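Local coordinates for putative iron binding protein (Bordetella pertussis Tohama I, PDB 1Y9U) that binds ferric iron through tyrosine side chains, probably as the periplasmic binding protein of an iron uptake system, at residues D286-V289 and A290-P294. Residues are numbered along the deposited sequence; the frame is centred on the assembly and turned at random.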
ATOM      1  N   ASP A 286      10.239   6.561  10.292  1.00 14.03           N
ATOM      2  CA  ASP A 286      11.611   6.145   9.976  1.00 13.33           C
ATOM      3  C   ASP A 286      12.351   7.311   9.314  1.00 12.73           C
ATOM      4  O   ASP A 286      11.789   8.023   8.489  1.00 12.10           O
ATOM      5  CB  ASP A 286      11.609   4.958   9.035  1.00 13.58           C
ATOM      6  CG  ASP A 286      12.982   4.616   8.585  1.00 14.28           C
ATOM      7  OD1 ASP A 286      13.747   4.075   9.408  1.00 15.63           O
ATOM      8  OD2 ASP A 286      13.381   4.922   7.445  1.00 13.86           O
ATOM      9  N   ALA A 287      13.639   7.459   9.619  1.00 13.32           N
ATOM     10  CA  ALA A 287      14.401   8.597   9.142  1.00 12.88           C
ATOM     11  C   ALA A 287      14.467   8.686   7.607  1.00 12.22           C
ATOM     12  O   ALA A 287      14.407   9.758   7.063  1.00 12.65           O
ATOM     13  CB  ALA A 287      15.816   8.574   9.715  1.00 13.53           C
ATOM     14  N   VAL A 288      14.661   7.551   6.946  1.00 11.94           N
ATOM     15  CA  VAL A 288      14.641   7.532   5.485  1.00 11.42           C
ATOM     16  C   VAL A 288      13.262   7.971   4.960  1.00 10.72           C
ATOM     17  O   VAL A 288      13.167   8.805   4.080  1.00 10.59           O
ATOM     18  CB  VAL A 288      15.037   6.150   4.935  1.00 11.34           C
ATOM     19  CG1 VAL A 288      14.891   6.124   3.426  1.00 11.56           C
ATOM     20  CG2 VAL A 288      16.471   5.803   5.342  1.00 11.93           C
ATOM     21  N   VAL A 289      12.202   7.418   5.527  1.00 10.92           N
ATOM     22  CA  VAL A 289      10.859   7.781   5.081  1.00 10.87           C
ATOM     23  C   VAL A 289      10.617   9.303   5.267  1.00 11.01           C
ATOM     24  O   VAL A 289      10.093   9.971   4.389  1.00 11.41           O
ATOM     25  CB  VAL A 289       9.803   6.938   5.801  1.00 10.43           C
ATOM     26  CG1 VAL A 289       8.377   7.440   5.444  1.00 11.78           C
ATOM     27  CG2 VAL A 289       9.959   5.468   5.452  1.00 10.78           C
ATOM     28  N   ALA A 290      11.042   9.847   6.411  1.00 11.42           N
ATOM     29  CA  ALA A 290      10.921  11.290   6.663  1.00 12.91           C
ATOM     30  C   ALA A 290      11.661  12.125   5.623  1.00 12.91           C
ATOM     31  O   ALA A 290      11.214  13.182   5.241  1.00 14.17           O
ATOM     32  CB  ALA A 290      11.419  11.631   8.068  1.00 13.90           C
ATOM     33  N   SER A 291      12.792  11.606   5.152  1.00 12.80           N
ATOM     34  CA  SER A 291      13.621  12.304   4.169  1.00 13.33           C
ATOM     35  C   SER A 291      12.947  12.479   2.827  1.00 12.99           C
ATOM     36  O   SER A 291      13.372  13.302   2.017  1.00 14.79           O
ATOM     37  CB  SER A 291      14.983  11.610   3.993  1.00 13.63           C
ATOM     38  OG  SER A 291      14.916  10.485   3.134  1.00 14.30           O
ATOM     39  N   PHE A 292      11.874  11.725   2.576  1.00 12.72           N
ATOM     40  CA  PHE A 292      11.140  11.881   1.332  1.00 12.73           C
ATOM     41  C   PHE A 292      10.367  13.209   1.275  1.00 13.70           C
ATOM     42  O   PHE A 292       9.816  13.563   0.243  1.00 15.00           O
ATOM     43  CB  PHE A 292      10.167  10.712   1.131  1.00 11.76           C
ATOM     44  CG  PHE A 292      10.809   9.330   1.102  1.00 11.30           C
ATOM     45  CD1 PHE A 292      10.021   8.210   1.329  1.00 11.36           C
ATOM     46  CD2 PHE A 292      12.162   9.154   0.832  1.00 12.57           C
ATOM     47  CE1 PHE A 292      10.580   6.916   1.296  1.00 11.76           C
ATOM     48  CE2 PHE A 292      12.727   7.871   0.812  1.00 12.06           C
ATOM     49  CZ  PHE A 292      11.931   6.759   1.040  1.00 12.18           C
ATOM     50  N   GLY A 293      10.274  13.892   2.406  1.00 14.45           N
ATOM     51  CA  GLY A 293       9.628  15.194   2.472  1.00 15.23           C
ATOM     52  C   GLY A 293       8.151  15.053   2.765  1.00 15.34           C
ATOM     53  O   GLY A 293       7.671  13.975   3.057  1.00 14.55           O
ATOM     54  N   PRO A 294       7.411  16.148   2.685  1.00 16.08           N
ATOM     55  CA  PRO A 294       6.002  16.137   3.068  1.00 16.13           C
ATOM     56  C   PRO A 294       5.166  15.269   2.120  1.00 15.56           C
ATOM     57  O   PRO A 294       5.332  15.318   0.903  1.00 16.97           O
ATOM     58  CB  PRO A 294       5.617  17.620   2.955  1.00 16.70           C
ATOM     59  CG  PRO A 294       6.556  18.164   1.985  1.00 18.35           C
ATOM     60  CD  PRO A 294       7.851  17.481   2.241  1.00 17.12           C
TER
HETATM   61  O   HOH W   1       7.884  11.583   4.337  1.00 12.27           O
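Phe292 folds its ring back over the helix that precedes it, and this is the closely packed part of the contact. Its CG lies opposite the carbonyl carbon, beside the backbone N (chi1 -58°), which lays one face of the ring against the preceding turn. Val289 CA makes a CH-pi contact with that face, 4.0 Å from the centroid of the Phe292 ring and 20° off the normal. Val288 O sits over the same face, offset toward the rim. Val288 CG1 reaches Phe292 CE2 at 3.8 Å, the two side chains crossing at a slant; Ala198 and Val201 of helix 198-206 also touch the ring.

Val288 O has a second job. Ser291 OG donates to Val288 O at 2.6 Å, in the carbonyl plane and on a lone pair, because a chi1 of 81° swings the hydroxyl back toward the preceding turn. This is a short helix, 287-291, on the surface of a periplasmic binding protein, and both ends are finished off. Asp286 is the N-cap: its OD2 takes weak bonds from Val288 N, at 3.0 Å, and Val289 N, while its stronger partner is Asn206 ND2, a hydrogen bond that ties the cap to helix 198-206. At the other end Gly293, with positive phi, turns the chain out of the helix, and a water bridges Val289 O and Gly293 O, donating to each at 2.7 Å.

Ala287, Ala290 and Ser291 form the looser, solvent-exposed side. What holds the turn there is mainly backbone: Ala290 N to Asp286 O at 2.9 Å is nearly straight, whereas Ser291 N to Ala287 O, at 3.1 Å, is more bent. On the inner side, the buried Val289 side chain lies about 6 Å from that of Tyr199, which coordinates ferric iron when the metal is bound; no iron is bound to this chain in the model.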